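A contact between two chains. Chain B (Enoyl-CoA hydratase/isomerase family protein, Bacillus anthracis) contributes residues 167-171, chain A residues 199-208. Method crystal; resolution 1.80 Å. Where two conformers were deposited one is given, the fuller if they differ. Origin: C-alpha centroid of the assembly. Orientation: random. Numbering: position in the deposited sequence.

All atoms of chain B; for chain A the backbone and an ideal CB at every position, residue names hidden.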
ATOM      1  N   ILE B 167     -10.189  12.106   3.597  1.00 11.90           N
ATOM      2  CA  ILE B 167     -10.042  13.490   3.115  1.00 13.20           C
ATOM      3  C   ILE B 167     -11.371  14.062   2.584  1.00 13.24           C
ATOM      4  O   ILE B 167     -11.694  15.231   2.869  1.00 13.94           O
ATOM      5  CB  ILE B 167      -8.903  13.623   2.084  1.00 13.84           C
ATOM      6  CG1 ILE B 167      -7.540  13.423   2.787  1.00 14.67           C
ATOM      7  CG2 ILE B 167      -8.945  15.026   1.432  1.00 12.93           C
ATOM      8  CD1 ILE B 167      -6.328  13.270   1.858  1.00 15.32           C
ATOM      9  N   TYR B 168     -12.134  13.264   1.821  1.00 13.02           N
ATOM     10  CA  TYR B 168     -13.407  13.750   1.283  1.00 12.97           C
ATOM     11  C   TYR B 168     -14.389  14.051   2.403  1.00 13.92           C
ATOM     12  O   TYR B 168     -15.083  15.040   2.337  1.00 14.10           O
ATOM     13  CB  TYR B 168     -14.107  12.783   0.326  1.00 14.38           C
ATOM     14  CG  TYR B 168     -13.360  12.395  -0.904  1.00  9.82           C
ATOM     15  CD1 TYR B 168     -12.298  13.140  -1.368  1.00 15.90           C
ATOM     16  CD2 TYR B 168     -13.797  11.325  -1.670  1.00 14.39           C
ATOM     17  CE1 TYR B 168     -11.610  12.766  -2.509  1.00 15.35           C
ATOM     18  CE2 TYR B 168     -13.145  10.960  -2.831  1.00 15.59           C
ATOM     19  CZ  TYR B 168     -12.055  11.688  -3.253  1.00 15.07           C
ATOM     20  OH  TYR B 168     -11.390  11.326  -4.410  1.00 15.78           O
ATOM     21  N   THR B 169     -14.458  13.176   3.395  1.00 13.89           N
ATOM     22  CA  THR B 169     -15.372  13.388   4.537  1.00 14.25           C
ATOM     23  C   THR B 169     -14.841  14.367   5.569  1.00 14.52           C
ATOM     24  O   THR B 169     -15.625  15.050   6.262  1.00 13.82           O
ATOM     25  CB  THR B 169     -15.700  12.067   5.273  1.00 14.47           C
ATOM     26  OG1 THR B 169     -14.505  11.510   5.840  1.00 14.28           O
ATOM     27  CG2 THR B 169     -16.363  11.056   4.320  1.00 15.43           C
ATOM     28  N   GLY B 170     -13.517  14.424   5.706  1.00 15.15           N
ATOM     29  CA  GLY B 170     -12.868  15.280   6.702  1.00 16.18           C
ATOM     30  C   GLY B 170     -13.017  14.741   8.125  1.00 17.00           C
ATOM     31  O   GLY B 170     -12.925  15.494   9.089  1.00 19.76           O
ATOM     32  N   ARG B 171     -13.220  13.439   8.289  1.00 18.56           N
ATOM     33  CA  ARG B 171     -13.462  12.926   9.623  1.00 19.70           C
ATOM     34  C   ARG B 171     -12.199  12.640  10.441  1.00 19.62           C
ATOM     35  O   ARG B 171     -11.156  12.241   9.921  1.00 19.11           O
ATOM     36  CB  ARG B 171     -14.408  11.719   9.622  1.00 22.11           C
ATOM     37  CG  ARG B 171     -13.859  10.467   9.064  1.00 20.15           C
ATOM     38  CD  ARG B 171     -14.841   9.303   9.222  1.00 23.00           C
ATOM     39  NE  ARG B 171     -14.208   8.073   8.743  1.00 17.82           N
ATOM     40  CZ  ARG B 171     -13.731   7.078   9.488  1.00 19.84           C
ATOM     41  NH1 ARG B 171     -13.944   7.013  10.810  1.00 19.90           N
ATOM     42  NH2 ARG B 171     -13.141   6.054   8.866  1.00 19.34           N
TER
ATOM     43  N   UNK A 199     -25.907   8.437   3.815  1.00 19.04           N
ATOM     44  CA  UNK A 199     -25.404   9.300   4.891  1.00 20.42           C
ATOM     45  C   UNK A 199     -23.939   9.719   4.682  1.00 18.44           C
ATOM     46  O   UNK A 199     -23.597  10.875   4.947  1.00 16.44           O
ATOM     47  CB  UNK A 199     -25.543   8.581   6.234  1.00 20.42           C
ATOM     48  N   UNK A 200     -23.104   8.825   4.154  1.00 17.39           N
ATOM     49  CA  UNK A 200     -21.706   9.189   3.838  1.00 17.34           C
ATOM     50  C   UNK A 200     -21.689  10.163   2.659  1.00 15.89           C
ATOM     51  O   UNK A 200     -20.965  11.156   2.686  1.00 16.92           O
ATOM     52  CB  UNK A 200     -20.874   7.947   3.515  1.00 17.34           C
ATOM     53  N   UNK A 201     -22.526   9.909   1.649  1.00 14.88           N
ATOM     54  CA  UNK A 201     -22.646  10.809   0.507  1.00 14.97           C
ATOM     55  C   UNK A 201     -23.096  12.202   0.965  1.00 15.66           C
ATOM     56  O   UNK A 201     -22.582  13.204   0.477  1.00 15.68           O
ATOM     57  CB  UNK A 201     -23.629  10.241  -0.518  1.00 14.97           C
ATOM     58  N   UNK A 202     -24.073  12.262   1.880  1.00 16.60           N
ATOM     59  CA  UNK A 202     -24.573  13.547   2.399  1.00 16.50           C
ATOM     60  C   UNK A 202     -23.483  14.319   3.134  1.00 15.93           C
ATOM     61  O   UNK A 202     -23.403  15.544   3.029  1.00 15.75           O
ATOM     62  CB  UNK A 202     -25.761  13.316   3.336  1.00 16.50           C
ATOM     63  N   UNK A 203     -22.653  13.616   3.896  0.60 15.98           N
ATOM     64  CA  UNK A 203     -21.550  14.282   4.582  0.60 16.47           C
ATOM     65  C   UNK A 203     -20.605  14.912   3.571  0.60 15.14           C
ATOM     66  O   UNK A 203     -20.267  16.089   3.674  0.60 15.53           O
ATOM     67  CB  UNK A 203     -20.794  13.297   5.476  0.60 16.47           C
ATOM     68  N   UNK A 204     -20.199  14.135   2.577  1.00 14.40           N
ATOM     69  CA  UNK A 204     -19.268  14.646   1.550  1.00 13.50           C
ATOM     70  C   UNK A 204     -19.910  15.811   0.796  1.00 13.74           C
ATOM     71  O   UNK A 204     -19.247  16.816   0.515  1.00 11.82           O
ATOM     72  CB  UNK A 204     -18.873  13.537   0.572  1.00 13.50           C
ATOM     73  N   UNK A 205     -21.210  15.696   0.516  1.00 14.82           N
ATOM     74  CA  UNK A 205     -21.954  16.766  -0.152  1.00 16.07           C
ATOM     75  C   UNK A 205     -22.014  18.067   0.659  1.00 17.05           C
ATOM     76  O   UNK A 205     -22.228  19.138   0.082  1.00 19.11           O
ATOM     77  CB  UNK A 205     -23.377  16.288  -0.448  1.00 16.07           C
ATOM     78  N   UNK A 206     -21.914  17.984   1.993  1.00 17.45           N
ATOM     79  CA  UNK A 206     -21.944  19.186   2.834  1.00 18.04           C
ATOM     80  C   UNK A 206     -20.567  19.884   2.900  1.00 16.84           C
ATOM     81  O   UNK A 206     -20.461  21.008   3.389  1.00 18.11           O
ATOM     82  CB  UNK A 206     -22.407  18.817   4.245  1.00 18.04           C
ATOM     83  N   UNK A 207     -19.512  19.215   2.445  1.00 15.14           N
ATOM     84  CA  UNK A 207     -18.183  19.834   2.406  1.00 13.97           C
ATOM     85  C   UNK A 207     -18.051  20.698   1.148  1.00 14.51           C
ATOM     86  O   UNK A 207     -18.929  20.666   0.270  1.00 14.71           O
ATOM     87  CB  UNK A 207     -17.086  18.768   2.442  1.00 13.97           C
ATOM     88  N   UNK A 208     -17.002  21.510   1.082  1.00 15.18           N
ATOM     89  CA  UNK A 208     -16.837  22.457  -0.035  1.00 16.02           C
ATOM     90  C   UNK A 208     -16.662  21.706  -1.336  1.00 15.59           C
ATOM     91  O   UNK A 208     -15.714  20.970  -1.467  1.00 15.10           O
ATOM     92  CB  UNK A 208     -15.641  23.382   0.201  1.00 16.02           C
TER

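Chain B presents the end of a helix: Tyr B168 and Thr B169 close its last turn, Gly B170 leaves it with positive phi, and the carbonyl oxygens of Tyr B168 and Thr B169 are available as acceptors near chain A. The chain A stretch is itself helical up to its last residues, and it comes nearest at position 204, whose CA lies 5.1 Å from the CA of Thr B169.

At position 199 the ideal CB finds nothing of chain B within 5.5 Å, so this contact sets no preference; the residue is Glu A199. Position 200 points sideways, and its ideal CB is also beyond 5.5 Å, but a side chain of some length could reach the methyl group of Thr B169. An aliphatic residue such as leucine, isoleucine or methionine would suit. Ile A200 is found, its CG2 4.3 Å from CG2 of Thr B169, a peripheral touch. Position 201 points away and 202 is out of reach; they hold Ala A201 and Glu A202.

Position 203 directs its CB toward chain B, 5.1 Å from CG2 of Thr B169, with room for a long, flexible chain to run past the threonine. Lysine, arginine, glutamine or methionine would all fit. In Lys A203 the aliphatic part does the packing: CG lies 4.4 Å from CB of Thr B169, and CE lies 3.5 Å from Thr B169 O.

At position 204 the CB points sideways, 4.4 Å from Tyr B168 O and 5.1 Å from CG2 of Thr B169. The carbon surfaces of these two residues favour a medium-sized apolar side chain, with valine, leucine and isoleucine all plausible. Ile A204 places CG1 3.7 Å from CG2 of Thr B169 and CD1 4.0 Å from CB of Tyr B168.

Positions 205 and 206 are out of reach. Ala A205 is followed by Ser A206, whose OG turns back to its own helix and donates a hydrogen bond to Lys A203 O at 2.7 Å.

Position 207, with extended backbone angles (-82/168), points toward chain B, its ideal CB 4.2 Å from Tyr B168 O. Two neighbouring carbonyls favour a short side chain whose donor has two protons and reaches past CB, as the amide of asparagine does; serine or threonine could at best serve the nearer carbonyl, Tyr B168 O. Asn A207 uses its amide nitrogen twice, ND2 donating to Tyr B168 O at 2.9 Å and to Thr B169 O at 3.1 Å, thereby tying the end of the chain B helix to chain A.

Position 208, out of reach, is Gly A208, the N-cap of a following helix.

Chain A 199-208: EIAEKIASNG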
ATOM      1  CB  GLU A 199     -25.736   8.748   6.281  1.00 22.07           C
ATOM      2  CG  GLU A 199     -27.241   8.945   6.566  1.00 26.56           C
ATOM      3  CD  GLU A 199     -27.704   8.445   7.912  1.00 31.18           C
ATOM      4  OE1 GLU A 199     -26.856   8.076   8.752  1.00 34.70           O
ATOM      5  OE2 GLU A 199     -28.938   8.428   8.130  1.00 34.39           O
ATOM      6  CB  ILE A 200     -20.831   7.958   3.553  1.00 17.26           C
ATOM      7  CG1 ILE A 200     -20.703   7.123   4.822  1.00 20.33           C
ATOM      8  CG2 ILE A 200     -19.438   8.377   3.048  1.00 18.06           C
ATOM      9  CD1 ILE A 200     -19.932   5.840   4.629  1.00 24.72           C
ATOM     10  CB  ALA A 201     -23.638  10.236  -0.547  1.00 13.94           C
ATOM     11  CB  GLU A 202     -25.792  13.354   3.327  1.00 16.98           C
ATOM     12  CG  GLU A 202     -27.070  12.968   2.621  1.00 20.13           C
ATOM     13  CD  GLU A 202     -28.210  12.717   3.588  1.00 27.70           C
ATOM     14  OE1 GLU A 202     -27.952  12.404   4.780  1.00 32.09           O
ATOM     15  OE2 GLU A 202     -29.363  12.804   3.147  1.00 29.03           O
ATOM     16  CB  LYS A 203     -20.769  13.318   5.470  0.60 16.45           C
ATOM     17  CG  LYS A 203     -19.540  13.950   6.144  0.60 19.31           C
ATOM     18  CD  LYS A 203     -19.879  15.234   6.900  0.60 19.60           C
ATOM     19  CE  LYS A 203     -18.700  15.715   7.714  0.60 19.55           C
ATOM     20  NZ  LYS A 203     -18.952  16.915   8.551  0.60 12.44           N
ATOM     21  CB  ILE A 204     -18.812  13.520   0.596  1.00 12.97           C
ATOM     22  CG1 ILE A 204     -18.023  12.480   1.386  1.00 15.24           C
ATOM     23  CG2 ILE A 204     -17.950  14.088  -0.531  1.00 13.56           C
ATOM     24  CD1 ILE A 204     -17.704  11.173   0.622  1.00 15.58           C
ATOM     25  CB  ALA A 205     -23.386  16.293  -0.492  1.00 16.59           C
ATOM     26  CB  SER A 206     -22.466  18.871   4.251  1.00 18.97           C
ATOM     27  OG  SER A 206     -21.555  18.026   4.949  1.00 22.13           O
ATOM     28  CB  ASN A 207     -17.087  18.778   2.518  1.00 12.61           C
ATOM     29  CG  ASN A 207     -17.076  18.124   3.874  1.00 14.78           C
ATOM     30  OD1 ASN A 207     -17.563  18.716   4.862  1.00 10.18           O
ATOM     31  ND2 ASN A 207     -16.546  16.898   3.946  1.00 13.97           N
TER
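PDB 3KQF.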